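Local coordinates for putative uncharacterized protein (PDB 3P43) that is probably a manganese-dependent 3'-phosphoesterase of the LigD family that trims the 3' ends of broken DNA during repair, at residues A84-E87 with G88-A92. Numbering follows the deposited sequence.
Sequences ADFE and GEIPA
One face of the Phe-86 ring is covered by the backbone of Gly-88, whose amide N sits over it, 3.7 Å from CE2 of Phe-86. The far end of the ring comes closer still, CZ of Phe-86 standing 3.6 Å from the carbonyl carbon of Gly-88. Beyond the glycine the chain passes the ring obliquely, with the amide N of Glu-89 3.8 Å from Phe-86 CZ. The methyl CD1 of Ile-90 also approaches at a slant, ending 3.8 Å from CE2 of Phe-86. Phe-86 reaches forward along the chain because CG stands anti to its own N (chi1 -178°), while chi1 of -59° in Ile-90 directs the CG1-CD1 branch back to meet it. With no side chain on Gly-88, the ring can lie close against the main chain. The ring meets the glycine backbone and the isoleucine methyl through van der Waals packing. The CB of Glu-87 points away from the following strand overall, and its OE2 accepts a hydrogen bond from the backbone N of Ile-102, while Phe-86 also touches Val-100 on the same neighbouring strand. Gly-88 and Ile-90 pair through their backbones with Val-100 and Gly-98. This local packing of Phe-86 against the residues two to four further on lies where the loop after strand 70-80 enters strand 88-90, which pairs antiparallel with strand 98-114 of the phosphoesterase beta barrel, with the Ile-90 side chain about 9 Å from the bound manganese.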
loop_
_atom_site.group_PDB
_atom_site.type_symbol
_atom_site.label_atom_id
_atom_site.label_comp_id
_atom_site.label_asym_id
_atom_site.label_seq_id
_atom_site.Cartn_x
_atom_site.Cartn_y
_atom_site.Cartn_z
ATOM N N ALA A 84 -8.148 -8.236 -1.031
ATOM C CA ALA A 84 -8.616 -6.946 -0.525
ATOM C C ALA A 84 -9.731 -7.123 0.505
ATOM O O ALA A 84 -10.057 -6.204 1.257
ATOM C CB ALA A 84 -9.085 -6.066 -1.669
ATOM N N ASP A 85 -10.313 -8.314 0.530
ATOM C CA ASP A 85 -11.423 -8.608 1.421
ATOM C C ASP A 85 -10.983 -9.415 2.637
ATOM O O ASP A 85 -11.798 -9.707 3.507
ATOM C CB ASP A 85 -12.499 -9.398 0.671
ATOM C CG ASP A 85 -13.295 -8.539 -0.286
ATOM O OD1 ASP A 85 -13.425 -7.321 -0.037
ATOM O OD2 ASP A 85 -13.810 -9.090 -1.281
ATOM N N PHE A 86 -9.707 -9.793 2.697
ATOM C CA PHE A 86 -9.287 -10.724 3.732
ATOM C C PHE A 86 -8.883 -10.103 5.066
ATOM O O PHE A 86 -8.084 -9.171 5.126
ATOM C CB PHE A 86 -8.187 -11.679 3.276
ATOM C CG PHE A 86 -7.803 -12.651 4.343
ATOM C CD1 PHE A 86 -8.598 -13.764 4.596
ATOM C CD2 PHE A 86 -6.712 -12.415 5.154
ATOM C CE1 PHE A 86 -8.281 -14.646 5.601
ATOM C CE2 PHE A 86 -6.379 -13.300 6.168
ATOM C CZ PHE A 86 -7.165 -14.416 6.393
ATOM N N GLU A 87 -9.427 -10.686 6.129
ATOM C CA GLU A 87 -9.230 -10.231 7.491
ATOM C C GLU A 87 -9.283 -11.486 8.349
ATOM O O GLU A 87 -10.306 -12.169 8.394
ATOM C CB GLU A 87 -10.358 -9.267 7.853
ATOM C CG GLU A 87 -10.257 -8.575 9.187
ATOM C CD GLU A 87 -11.144 -7.339 9.235
ATOM O OE1 GLU A 87 -12.366 -7.478 9.467
ATOM O OE2 GLU A 87 -10.622 -6.227 9.017
ATOM N N GLY A 88 -8.171 -11.805 9.002
ATOM C CA GLY A 88 -8.019 -13.081 9.684
ATOM C C GLY A 88 -6.550 -13.433 9.816
ATOM O O GLY A 88 -5.693 -12.560 9.709
ATOM N N GLU A 89 -6.244 -14.705 10.040
ATOM C CA GLU A 89 -4.859 -15.094 10.293
ATOM C C GLU A 89 -4.277 -16.061 9.265
ATOM O O GLU A 89 -4.833 -17.126 9.007
ATOM C CB GLU A 89 -4.694 -15.670 11.706
ATOM C CG GLU A 89 -3.260 -16.082 12.030
ATOM C CD GLU A 89 -3.042 -16.395 13.504
ATOM O OE1 GLU A 89 -3.505 -17.459 13.973
ATOM O OE2 GLU A 89 -2.393 -15.578 14.191
ATOM N N ILE A 90 -3.142 -15.677 8.691
ATOM C CA ILE A 90 -2.413 -16.534 7.768
ATOM C C ILE A 90 -1.448 -17.422 8.552
ATOM O O ILE A 90 -0.587 -16.921 9.262
ATOM C CB ILE A 90 -1.638 -15.697 6.730
ATOM C CG1 ILE A 90 -2.599 -14.812 5.924
ATOM C CG2 ILE A 90 -0.815 -16.594 5.810
ATOM C CD1 ILE A 90 -3.581 -15.591 5.064
ATOM N N PRO A 91 -1.599 -18.747 8.420
ATOM C CA PRO A 91 -0.817 -19.756 9.148
ATOM C C PRO A 91 0.692 -19.642 8.954
ATOM O O PRO A 91 1.166 -19.262 7.876
ATOM C CB PRO A 91 -1.312 -21.084 8.554
ATOM C CG PRO A 91 -2.669 -20.784 8.040
ATOM C CD PRO A 91 -2.614 -19.365 7.549
ATOM N N ALA A 92 1.432 -19.985 10.006
ATOM C CA ALA A 92 2.889 -20.004 9.971
ATOM C C ALA A 92 3.404 -20.827 8.793
ATOM O O ALA A 92 2.812 -21.841 8.429
ATOM C CB ALA A 92 3.434 -20.555 11.273
#